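Local coordinates for DNA processing protein DprA (Streptococcus pneumoniae, PDB 3UQZ) that binds single-stranded DNA, shields it from nucleases and helps load RecA onto it during natural transformation, at residues Ala222-Arg227 and Asp257-Leu262; Gly218-Glu223 and Asp243-Pro248; Gly113-Ser118 and Leu142-Asp147; Lys108-Gly113 and Gly214-Val219. All coordinates share one frame; numbering follows the deposited sequence.

Contact 1: Ala222-Arg227 and Asp257-Leu262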
loop_
_atom_site.group_PDB
_atom_site.type_symbol
_atom_site.label_atom_id
_atom_site.label_comp_id
_atom_site.label_asym_id
_atom_site.label_seq_id
_atom_site.Cartn_x
_atom_site.Cartn_y
_atom_site.Cartn_z
ATOM N N ALA A 222 -3.105 10.980 4.561
ATOM C CA ALA A 222 -1.828 10.834 5.229
ATOM C C ALA A 222 -2.088 10.721 6.704
ATOM O O ALA A 222 -2.801 11.546 7.282
ATOM C CB ALA A 222 -0.942 12.027 4.954
ATOM N N GLU A 223 -1.525 9.677 7.309
ATOM C CA GLU A 223 -1.640 9.384 8.731
ATOM C C GLU A 223 -3.081 9.310 9.216
ATOM O O GLU A 223 -3.456 9.996 10.158
ATOM C CB GLU A 223 -0.744 10.307 9.592
ATOM C CG GLU A 223 0.741 10.156 9.291
ATOM C CD GLU A 223 1.702 10.439 10.427
ATOM O OE1 GLU A 223 1.304 11.119 11.403
ATOM O OE2 GLU A 223 2.875 10.015 10.318
ATOM N N ALA A 224 -3.884 8.466 8.574
ATOM C CA ALA A 224 -5.259 8.228 8.982
ATOM C C ALA A 224 -5.238 6.988 9.870
ATOM O O ALA A 224 -4.667 5.964 9.492
ATOM C CB ALA A 224 -6.148 8.013 7.766
ATOM N N LYS A 225 -5.731 7.131 11.102
ATOM C CA LYS A 225 -5.801 6.042 12.073
ATOM C C LYS A 225 -7.048 5.227 11.779
ATOM O O LYS A 225 -7.890 5.656 10.988
ATOM C CB LYS A 225 -5.881 6.592 13.502
ATOM C CG LYS A 225 -4.569 7.131 14.017
ATOM C CD LYS A 225 -4.790 7.965 15.235
ATOM C CE LYS A 225 -3.664 8.946 15.391
ATOM N NZ LYS A 225 -3.663 9.559 16.742
HETATM N N MSE A 226 -7.176 4.050 12.396
HETATM C CA MSE A 226 -8.387 3.258 12.236
HETATM C C MSE A 226 -9.486 3.998 12.990
HETATM O O MSE A 226 -9.200 4.690 13.969
HETATM C CB MSE A 226 -8.202 1.851 12.804
HETATM C CG MSE A 226 -7.363 0.959 11.919
HETATM SE SE MSE A 226 -8.086 0.649 10.128
HETATM C CE MSE A 226 -6.919 -0.848 9.672
ATOM N N ARG A 227 -10.726 3.899 12.501
ATOM C CA ARG A 227 -11.916 4.545 13.066
ATOM C C ARG A 227 -11.758 6.068 13.322
ATOM O O ARG A 227 -12.345 6.615 14.253
ATOM C CB ARG A 227 -12.526 3.725 14.246
ATOM C CG ARG A 227 -11.699 3.656 15.537
ATOM C CD ARG A 227 -11.902 2.372 16.327
ATOM N NE ARG A 227 -11.211 1.214 15.742
ATOM C CZ ARG A 227 -9.930 0.905 15.950
ATOM N NH1 ARG A 227 -9.162 1.677 16.710
ATOM N NH2 ARG A 227 -9.406 -0.178 15.384
ATOM N N ASP A 257 -2.576 3.190 9.722
ATOM C CA ASP A 257 -3.426 2.003 9.622
ATOM C C ASP A 257 -4.615 2.185 8.695
ATOM O O ASP A 257 -4.971 1.257 7.974
ATOM C CB ASP A 257 -3.893 1.526 11.015
ATOM C CG ASP A 257 -2.841 0.904 11.934
ATOM O OD1 ASP A 257 -1.641 0.888 11.556
ATOM O OD2 ASP A 257 -3.215 0.460 13.049
ATOM N N GLY A 258 -5.215 3.369 8.731
ATOM C CA GLY A 258 -6.367 3.723 7.908
ATOM C C GLY A 258 -6.010 3.850 6.443
ATOM O O GLY A 258 -6.774 3.410 5.586
ATOM N N CYS A 259 -4.823 4.438 6.154
ATOM C CA CYS A 259 -4.251 4.592 4.813
ATOM C C CYS A 259 -4.026 3.217 4.216
ATOM O O CYS A 259 -4.362 2.989 3.058
ATOM C CB CYS A 259 -2.936 5.367 4.862
ATOM S SG CYS A 259 -3.077 7.058 5.490
ATOM N N HIS A 260 -3.437 2.309 5.017
ATOM C CA HIS A 260 -3.116 0.938 4.638
ATOM C C HIS A 260 -4.373 0.144 4.346
ATOM O O HIS A 260 -4.410 -0.569 3.344
ATOM C CB HIS A 260 -2.239 0.270 5.708
ATOM C CG HIS A 260 -0.886 0.897 5.863
ATOM N ND1 HIS A 260 -0.133 0.691 6.999
ATOM C CD2 HIS A 260 -0.199 1.713 5.024
ATOM C CE1 HIS A 260 0.984 1.377 6.819
ATOM N NE2 HIS A 260 0.987 2.013 5.648
ATOM N N HIS A 261 -5.417 0.308 5.182
ATOM C CA HIS A 261 -6.716 -0.344 5.011
ATOM C C HIS A 261 -7.355 0.129 3.693
ATOM O O HIS A 261 -7.866 -0.702 2.941
ATOM C CB HIS A 261 -7.628 -0.047 6.214
ATOM C CG HIS A 261 -9.038 -0.518 6.046
ATOM N ND1 HIS A 261 -9.386 -1.852 6.222
ATOM C CD2 HIS A 261 -10.151 0.183 5.724
ATOM C CE1 HIS A 261 -10.690 -1.918 5.996
ATOM N NE2 HIS A 261 -11.198 -0.720 5.701
ATOM N N LEU A 262 -7.282 1.454 3.404
ATOM C CA LEU A 262 -7.826 2.063 2.189
ATOM C C LEU A 262 -7.161 1.509 0.928
ATOM O O LEU A 262 -7.867 1.191 -0.033
ATOM C CB LEU A 262 -7.723 3.604 2.233
ATOM C CG LEU A 262 -8.775 4.346 3.075
ATOM C CD1 LEU A 262 -8.253 5.692 3.530
ATOM C CD2 LEU A 262 -10.087 4.490 2.335
HETATM O O HOH W 1 -5.069 3.072 13.907
#
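Ala-224 O is the best-held polar atom, and across the two segments one hydrogen bond grips it. The donor is Gly-258 N, at 2.8 Å from Ala-224 O, in the first turn of helix 257-264. The N-H comes from above the carbonyl plane and the bond is bent, with 140° at the hydrogen. A carbonyl facing the start of a helix would be favoured by the helix dipole. A second, longer bond lies beside it. Ala-224 N donates to Cys-259 SG at 3.5 Å and is almost straight, at 166°. The sulfur is anti to its own carbonyl carbon and beside its backbone N, which turns it to the loop. Cys-259 SG also packs on Ala-224 CB at 3.9 Å.

Met-226, built as selenomethionine, covers the other end. Its chain bends at chi2 (-61°) and crosses Asp-257 and His-261 at about a right angle. Met-226 CG rests on Asp-257 CB at 3.6 Å. Met-226 CE reaches His-261 CB, also at 3.6 Å, and SE stands obliquely by the His-261 ring, 4.9 Å from its centroid. A water accepts from Met-226 N at 2.8 Å and gives a weak bond to Asp-257 OD2.

The loop follows strand 218-222 and leads into helix 229-239. The contact therefore joins the loop after that strand to the helix that comes after strand 243-246. Leu-262 packs on helix 229-239 through Leu-231, Cys-234 and Met-238, while His-260 meets Pro-248 of the second subunit.

Contact 2: Gly218-Glu223 and Asp243-Pro248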
loop_
_atom_site.group_PDB
_atom_site.type_symbol
_atom_site.label_atom_id
_atom_site.label_comp_id
_atom_site.label_asym_id
_atom_site.label_seq_id
_atom_site.Cartn_x
_atom_site.Cartn_y
_atom_site.Cartn_z
ATOM N N GLY A 218 -10.435 14.140 -6.316
ATOM C CA GLY A 218 -9.568 13.240 -5.565
ATOM C C GLY A 218 -9.276 13.713 -4.157
ATOM O O GLY A 218 -9.276 14.919 -3.886
ATOM N N VAL A 219 -9.010 12.755 -3.249
ATOM C CA VAL A 219 -8.675 13.016 -1.841
ATOM C C VAL A 219 -7.327 12.371 -1.519
ATOM O O VAL A 219 -7.146 11.188 -1.767
ATOM C CB VAL A 219 -9.781 12.538 -0.845
ATOM C CG1 VAL A 219 -9.442 12.920 0.592
ATOM C CG2 VAL A 219 -11.156 13.079 -1.219
ATOM N N ILE A 220 -6.394 13.145 -0.947
ATOM C CA ILE A 220 -5.080 12.679 -0.508
ATOM C C ILE A 220 -5.139 12.437 1.003
ATOM O O ILE A 220 -5.488 13.349 1.757
ATOM C CB ILE A 220 -3.935 13.651 -0.920
ATOM C CG1 ILE A 220 -3.750 13.699 -2.453
ATOM C CG2 ILE A 220 -2.609 13.296 -0.209
ATOM C CD1 ILE A 220 -2.879 14.876 -2.960
ATOM N N VAL A 221 -4.824 11.190 1.434
ATOM C CA VAL A 221 -4.777 10.786 2.848
ATOM C C VAL A 221 -3.352 10.604 3.313
ATOM O O VAL A 221 -2.519 10.071 2.582
ATOM C CB VAL A 221 -5.580 9.527 3.233
ATOM C CG1 VAL A 221 -6.513 9.803 4.403
ATOM C CG2 VAL A 221 -6.280 8.881 2.048
ATOM N N ALA A 222 -3.105 10.980 4.561
ATOM C CA ALA A 222 -1.828 10.834 5.229
ATOM C C ALA A 222 -2.088 10.721 6.704
ATOM O O ALA A 222 -2.801 11.546 7.282
ATOM C CB ALA A 222 -0.942 12.027 4.954
ATOM N N GLU A 223 -1.525 9.677 7.309
ATOM C CA GLU A 223 -1.640 9.384 8.731
ATOM C C GLU A 223 -3.081 9.310 9.216
ATOM O O GLU A 223 -3.456 9.996 10.158
ATOM C CB GLU A 223 -0.744 10.307 9.592
ATOM C CG GLU A 223 0.741 10.156 9.291
ATOM C CD GLU A 223 1.702 10.439 10.427
ATOM O OE1 GLU A 223 1.304 11.119 11.403
ATOM O OE2 GLU A 223 2.875 10.015 10.318
ATOM N N ASP A 243 -11.580 9.538 -6.355
ATOM C CA ASP A 243 -10.317 8.831 -6.193
ATOM C C ASP A 243 -9.713 9.159 -4.849
ATOM O O ASP A 243 -9.745 10.319 -4.418
ATOM C CB ASP A 243 -9.312 9.224 -7.286
ATOM C CG ASP A 243 -9.617 8.757 -8.694
ATOM O OD1 ASP A 243 -10.163 7.631 -8.847
ATOM O OD2 ASP A 243 -9.238 9.473 -9.649
ATOM N N VAL A 244 -9.153 8.136 -4.181
ATOM C CA VAL A 244 -8.449 8.316 -2.922
ATOM C C VAL A 244 -6.996 7.897 -3.071
ATOM O O VAL A 244 -6.714 6.806 -3.567
ATOM C CB VAL A 244 -9.191 7.962 -1.592
ATOM C CG1 VAL A 244 -10.513 7.246 -1.824
ATOM C CG2 VAL A 244 -8.317 7.218 -0.597
ATOM N N PHE A 245 -6.085 8.834 -2.771
ATOM C CA PHE A 245 -4.644 8.673 -2.890
ATOM C C PHE A 245 -4.063 8.585 -1.500
ATOM O O PHE A 245 -4.027 9.590 -0.788
ATOM C CB PHE A 245 -4.033 9.852 -3.677
ATOM C CG PHE A 245 -4.683 10.125 -5.009
ATOM C CD1 PHE A 245 -4.432 9.308 -6.105
ATOM C CD2 PHE A 245 -5.551 11.202 -5.171
ATOM C CE1 PHE A 245 -5.043 9.557 -7.338
ATOM C CE2 PHE A 245 -6.169 11.447 -6.406
ATOM C CZ PHE A 245 -5.912 10.620 -7.479
ATOM N N ALA A 246 -3.649 7.377 -1.085
ATOM C CA ALA A 246 -3.125 7.172 0.260
ATOM C C ALA A 246 -1.608 7.130 0.330
ATOM O O ALA A 246 -0.966 6.446 -0.471
ATOM C CB ALA A 246 -3.738 5.935 0.879
ATOM N N ILE A 247 -1.035 7.892 1.280
ATOM C CA ILE A 247 0.404 7.938 1.539
ATOM C C ILE A 247 0.714 6.851 2.585
ATOM O O ILE A 247 0.138 6.897 3.681
ATOM C CB ILE A 247 0.881 9.352 1.998
ATOM C CG1 ILE A 247 0.591 10.431 0.921
ATOM C CG2 ILE A 247 2.378 9.332 2.375
ATOM C CD1 ILE A 247 0.562 11.877 1.442
ATOM N N PRO A 248 1.589 5.861 2.270
ATOM C CA PRO A 248 1.887 4.811 3.261
ATOM C C PRO A 248 2.849 5.271 4.353
ATOM O O PRO A 248 3.457 6.338 4.254
ATOM C CB PRO A 248 2.493 3.684 2.415
ATOM C CG PRO A 248 3.125 4.384 1.258
ATOM C CD PRO A 248 2.342 5.648 1.012
HETATM O O HOH W 2 0.627 8.086 6.124
#
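Strands 218-222 and 243-246 are the two strands of a beta-alpha-beta unit, with helix 229-239 between them in the chain. They are parallel neighbours in the Rossmann-like sheet of DprA, at 20° to each other.

Backbone hydrogen bonds come first. Val-219 N gives to Asp-243 O at 2.8 Å, and Phe-245 N returns a bond to Val-219 O. Val-221 then repeats the pattern, with its N on Phe-245 O and its O taking Ile-247 N at 2.9 Å. Val-219 and Val-221 thus each use both N and O, bonding to the residues on either side of their partner, the pattern of parallel strands.

Apolar packing covers both faces. On one, Val-221 CG2 meets Val-244 CG2 at 3.7 Å and also nears Ala-246 CB. Helix 229-239 covers this face through Cys-234 and Met-238, and helix 257-264 through Leu-262 and Cys-259. On the other, Ile-220 CG1 lies on Phe-245 CB at 4.0 Å. The Phe-245 ring passes along the first strand until its CE2 is 3.9 Å from Gly-218 CA. Ile-247 CD1 packs against Ile-220 CG2 and Ala-222 CB. Ile-247 also packs on Ile-251 of the second subunit, so this end of the sheet borders the dimer contact.

A water bridges the two segments next to the last direct bond: it accepts from Glu-223 N at 2.9 Å and donates to Ile-247 O at 2.8 Å.

Contact 3: Gly113-Ser118 and Leu142-Asp147. With SO4 (sulfate ion), chain D.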
loop_
_atom_site.group_PDB
_atom_site.type_symbol
_atom_site.label_atom_id
_atom_site.label_comp_id
_atom_site.label_asym_id
_atom_site.label_seq_id
_atom_site.Cartn_x
_atom_site.Cartn_y
_atom_site.Cartn_z
ATOM N N GLY A 113 -6.199 14.103 7.061
ATOM C CA GLY A 113 -5.351 13.327 7.953
ATOM C C GLY A 113 -5.410 13.701 9.415
ATOM O O GLY A 113 -6.135 14.611 9.813
ATOM N N SER A 114 -4.605 12.998 10.213
ATOM C CA SER A 114 -4.494 13.099 11.670
ATOM C C SER A 114 -4.364 14.513 12.202
ATOM O O SER A 114 -3.549 15.289 11.703
ATOM C CB SER A 114 -3.324 12.255 12.170
ATOM O OG SER A 114 -3.444 11.929 13.545
ATOM N N ARG A 115 -5.168 14.831 13.230
ATOM C CA ARG A 115 -5.162 16.106 13.957
ATOM C C ARG A 115 -3.854 16.149 14.781
ATOM O O ARG A 115 -3.230 17.199 14.894
ATOM C CB ARG A 115 -6.404 16.228 14.880
ATOM C CG ARG A 115 -7.473 17.242 14.455
ATOM C CD ARG A 115 -8.555 16.699 13.493
ATOM N NE ARG A 115 -9.787 17.504 13.543
ATOM C CZ ARG A 115 -10.717 17.600 12.585
ATOM N NH1 ARG A 115 -10.580 16.947 11.440
ATOM N NH2 ARG A 115 -11.782 18.356 12.767
ATOM N N ALA A 116 -3.422 14.984 15.306
ATOM C CA ALA A 116 -2.197 14.792 16.087
ATOM C C ALA A 116 -1.221 13.928 15.275
ATOM O O ALA A 116 -0.906 12.791 15.640
ATOM C CB ALA A 116 -2.526 14.127 17.423
ATOM N N CYS A 117 -0.779 14.454 14.141
ATOM C CA CYS A 117 0.133 13.734 13.268
ATOM C C CYS A 117 1.575 13.817 13.787
ATOM O O CYS A 117 1.870 14.587 14.703
ATOM C CB CYS A 117 0.023 14.270 11.842
ATOM S SG CYS A 117 0.767 15.905 11.611
ATOM N N SER A 118 2.473 13.054 13.155
ATOM C CA SER A 118 3.904 13.024 13.440
ATOM C C SER A 118 4.628 14.001 12.505
ATOM O O SER A 118 4.063 14.415 11.484
ATOM C CB SER A 118 4.443 11.610 13.235
ATOM O OG SER A 118 4.560 11.285 11.860
ATOM N N LEU A 142 -8.404 23.338 7.690
ATOM C CA LEU A 142 -7.736 24.203 8.682
ATOM C C LEU A 142 -7.510 23.588 10.082
ATOM O O LEU A 142 -7.140 24.308 11.009
ATOM C CB LEU A 142 -8.477 25.553 8.772
ATOM C CG LEU A 142 -7.704 26.856 8.716
ATOM C CD1 LEU A 142 -6.363 26.731 8.011
ATOM C CD2 LEU A 142 -8.535 27.896 8.046
ATOM N N ALA A 143 -7.704 22.265 10.230
ATOM C CA ALA A 143 -7.482 21.545 11.487
ATOM C C ALA A 143 -5.979 21.475 11.773
ATOM O O ALA A 143 -5.158 21.625 10.852
ATOM C CB ALA A 143 -8.034 20.136 11.378
ATOM N N LYS A 144 -5.613 21.232 13.043
ATOM C CA LYS A 144 -4.202 21.088 13.370
ATOM C C LYS A 144 -3.688 19.765 12.804
ATOM O O LYS A 144 -4.481 18.862 12.540
ATOM C CB LYS A 144 -3.929 21.255 14.881
ATOM C CG LYS A 144 -4.504 20.198 15.813
ATOM C CD LYS A 144 -4.217 20.576 17.268
ATOM C CE LYS A 144 -4.849 19.628 18.265
ATOM N NZ LYS A 144 -4.753 20.138 19.662
ATOM N N GLY A 145 -2.398 19.701 12.523
ATOM C CA GLY A 145 -1.800 18.490 11.987
ATOM C C GLY A 145 -1.674 18.493 10.486
ATOM O O GLY A 145 -1.125 19.440 9.922
ATOM N N ILE A 146 -2.180 17.423 9.836
ATOM C CA ILE A 146 -2.129 17.223 8.379
ATOM C C ILE A 146 -2.750 18.376 7.582
ATOM O O ILE A 146 -2.135 18.833 6.615
ATOM C CB ILE A 146 -2.673 15.823 7.952
ATOM C CG1 ILE A 146 -1.871 14.648 8.597
ATOM C CG2 ILE A 146 -2.796 15.669 6.416
ATOM C CD1 ILE A 146 -0.391 14.445 8.131
ATOM N N ASP A 147 -3.941 18.849 7.996
ATOM C CA ASP A 147 -4.643 19.946 7.338
ATOM C C ASP A 147 -3.771 21.203 7.297
ATOM O O ASP A 147 -3.587 21.769 6.219
ATOM C CB ASP A 147 -6.002 20.230 8.010
ATOM C CG ASP A 147 -7.113 19.209 7.795
ATOM O OD1 ASP A 147 -6.801 18.026 7.581
ATOM O OD2 ASP A 147 -8.293 19.587 7.906
HETATM S S SO4 D . -8.667 12.575 13.098
HETATM O O1 SO4 D . -9.730 13.531 12.814
HETATM O O2 SO4 D . -9.181 11.526 14.000
HETATM O O3 SO4 D . -8.216 11.975 11.842
HETATM O O4 SO4 D . -7.549 13.253 13.738
HETATM O O HOH W 3 -5.648 17.636 10.261
#
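Two loops meet at the C-terminal ends of neighbouring parallel strands of the Rossmann-like sheet. Segment 113-118 leaves strand 108-113. Segment 142-147 follows the neighbouring strand 137-140 and starts helix 146-157, with Gly-145 at its N-cap position.

One hydrogen bond joins the loops directly. Ile-146 N, in the first turn of the helix, gives to Ser-114 O at 3.1 Å. It is nearly straight, at 175°, and runs almost along the C=O axis. A water bridges the loops: it accepts from Asp-147 N and lies within donating distance of Gly-113 O (3.1 Å) and Lys-144 O (2.8 Å), more acceptors being in reach than it has protons.

Arg-115 marks the exposed side. Its backbone N holds a sulfate ion, with SO4 O4 at 2.9 Å. The side chain bends at chi2 (88°), and CB and CD run past the sulfate. Ala-143 CB sits over one face of the guanidinium, offset toward the rim, and is 3.8 Å from Arg-115 NE. Arg-208 lies close by, a like charge. The sulfate probably came from the crystallisation liquor, but its place is consistent with a site that accepts anions such as DNA phosphates.

Away from the sulfate the packing is mostly apolar. Ile-146 CB covers Gly-113 CA at 3.7 Å. Cys-117 SG takes the crowded position between its backbone N and carbonyl carbon (chi1 73°) and touches Gly-145 CA. Beside it, Cys-117 CB meets Ile-146 CD1 at 3.7 Å.

Contact 4: Lys108-Gly113 and Gly214-Val219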
loop_
_atom_site.group_PDB
_atom_site.type_symbol
_atom_site.label_atom_id
_atom_site.label_comp_id
_atom_site.label_asym_id
_atom_site.label_seq_id
_atom_site.Cartn_x
_atom_site.Cartn_y
_atom_site.Cartn_z
ATOM N N LYS A 108 -9.156 21.042 -8.260
ATOM C CA LYS A 108 -8.958 20.928 -6.814
ATOM C C LYS A 108 -8.684 19.500 -6.336
ATOM O O LYS A 108 -9.231 18.541 -6.887
ATOM C CB LYS A 108 -10.195 21.478 -6.075
ATOM C CG LYS A 108 -10.494 22.946 -6.347
ATOM C CD LYS A 108 -11.890 23.367 -5.905
ATOM C CE LYS A 108 -13.001 22.972 -6.853
ATOM N NZ LYS A 108 -12.956 23.683 -8.152
ATOM N N VAL A 109 -7.857 19.375 -5.281
ATOM C CA VAL A 109 -7.538 18.110 -4.626
ATOM C C VAL A 109 -7.693 18.293 -3.118
ATOM O O VAL A 109 -7.257 19.306 -2.564
ATOM C CB VAL A 109 -6.169 17.475 -5.056
ATOM C CG1 VAL A 109 -4.958 18.252 -4.521
ATOM C CG2 VAL A 109 -6.087 15.999 -4.670
ATOM N N ALA A 110 -8.374 17.343 -2.471
ATOM C CA ALA A 110 -8.555 17.371 -1.028
ATOM C C ALA A 110 -7.342 16.704 -0.331
ATOM O O ALA A 110 -6.685 15.847 -0.918
ATOM C CB ALA A 110 -9.835 16.655 -0.650
ATOM N N VAL A 111 -7.011 17.163 0.883
ATOM C CA VAL A 111 -5.920 16.630 1.703
ATOM C C VAL A 111 -6.457 16.479 3.124
ATOM O O VAL A 111 -6.878 17.461 3.742
ATOM C CB VAL A 111 -4.588 17.435 1.654
ATOM C CG1 VAL A 111 -3.488 16.709 2.429
ATOM C CG2 VAL A 111 -4.133 17.695 0.220
ATOM N N VAL A 112 -6.512 15.232 3.608
ATOM C CA VAL A 112 -7.050 14.913 4.940
ATOM C C VAL A 112 -6.064 14.067 5.742
ATOM O O VAL A 112 -5.211 13.397 5.158
ATOM C CB VAL A 112 -8.500 14.306 4.925
ATOM C CG1 VAL A 112 -9.512 15.277 4.338
ATOM C CG2 VAL A 112 -8.567 12.971 4.206
ATOM N N GLY A 113 -6.199 14.103 7.061
ATOM C CA GLY A 113 -5.351 13.327 7.953
ATOM C C GLY A 113 -5.410 13.701 9.415
ATOM O O GLY A 113 -6.135 14.611 9.813
ATOM N N GLY A 214 -16.490 16.602 -1.497
ATOM C CA GLY A 214 -17.415 16.960 -2.573
ATOM C C GLY A 214 -16.906 17.961 -3.592
ATOM O O GLY A 214 -17.221 17.861 -4.780
ATOM N N LEU A 215 -16.109 18.930 -3.131
ATOM C CA LEU A 215 -15.491 19.972 -3.946
ATOM C C LEU A 215 -14.465 19.408 -4.949
ATOM O O LEU A 215 -14.253 20.009 -5.996
ATOM C CB LEU A 215 -14.766 20.932 -2.990
ATOM C CG LEU A 215 -15.036 22.445 -3.010
ATOM C CD1 LEU A 215 -16.383 22.810 -3.591
ATOM C CD2 LEU A 215 -14.880 23.028 -1.617
ATOM N N CYS A 216 -13.818 18.273 -4.621
ATOM C CA CYS A 216 -12.703 17.696 -5.383
ATOM C C CYS A 216 -12.941 16.366 -6.095
ATOM O O CYS A 216 -13.807 15.584 -5.704
ATOM C CB CYS A 216 -11.460 17.631 -4.501
ATOM S SG CYS A 216 -11.353 18.964 -3.284
ATOM N N ARG A 217 -12.112 16.097 -7.123
ATOM C CA ARG A 217 -12.140 14.860 -7.920
ATOM C C ARG A 217 -11.277 13.750 -7.278
ATOM O O ARG A 217 -11.404 12.580 -7.653
ATOM C CB ARG A 217 -11.692 15.126 -9.370
ATOM C CG ARG A 217 -12.497 16.203 -10.096
ATOM C CD ARG A 217 -13.713 15.647 -10.803
ATOM N NE ARG A 217 -13.563 15.704 -12.258
ATOM C CZ ARG A 217 -13.938 16.729 -13.023
ATOM N NH1 ARG A 217 -14.479 17.812 -12.478
ATOM N NH2 ARG A 217 -13.772 16.676 -14.338
ATOM N N GLY A 218 -10.435 14.140 -6.316
ATOM C CA GLY A 218 -9.568 13.240 -5.565
ATOM C C GLY A 218 -9.276 13.713 -4.157
ATOM O O GLY A 218 -9.276 14.919 -3.886
ATOM N N VAL A 219 -9.010 12.755 -3.249
ATOM C CA VAL A 219 -8.675 13.016 -1.841
ATOM C C VAL A 219 -7.327 12.371 -1.519
ATOM O O VAL A 219 -7.146 11.188 -1.767
ATOM C CB VAL A 219 -9.781 12.538 -0.845
ATOM C CG1 VAL A 219 -9.442 12.920 0.592
ATOM C CG2 VAL A 219 -11.156 13.079 -1.219
HETATM O O HOH W 4 -15.503 21.923 -8.367
#
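Lys-108 is a buried lysine at the start of strand 108-113. Its CB lies 3.9 Å from Cys-216 SG. CG is anti to the carbonyl carbon, and the chain runs on to CD, which passes Leu-215 CG at 4.4 Å. Bends at chi3 (-79°) and chi4 (-68°) then fold the tip over the end of helix 204-215. CE comes to 3.3 Å from Leu-215 O. NZ makes a weak bond to a water, which in turn donates to Leu-215 O. The main partners of NZ are the carbonyls of Phe-106 and Leu-104.

In segment 214-219 the chain turns from helix 204-215 into strand 218-222, which lies parallel to strand 108-113. Ala-110 N gives Gly-218 O a bond of 2.9 Å, in the carbonyl plane and nearly straight at 169°. Val-109 CG2 leans on the same oxygen at 3.5 Å. Cys-216 SG packs at this turn, 3.8 Å from Ala-110 CB. Further along, Val-112 CG2 and Val-219 CG1 cross obliquely at 3.7 Å. Helix 229-239 covers these valines through Cys-234.

The chemistry is thus split. The strand half is apolar packing around a main-chain bond. The lysine ammonium is held by the carbonyls before its own strand and meets the helix end, Leu-215 O, through a water; these oxygens would be expected to stabilise its charge.

Contacts 2 and 4 are buried and hold opposite edges of strand 218-222, within one sheet. Contact 2 relies on repeated backbone bonds. Contact 4 has fewer, plus a buried lysine. Contacts 1 and 3 are partly buried and lie past the C-terminal ends of the strands, where one or two direct bonds and a water join loops to helix starts; contact 3 also holds a sulfate. Strands 108-113 and 218-222 are neighbours whose following helices lead to opposite sides of the sheet order, a topological switch point. There the two loops meet: Glu-223 OE2 bonds Ser-118 OG at 2.6 Å. Contact 1 leans on contact 2 through Cys-259 and Leu-262.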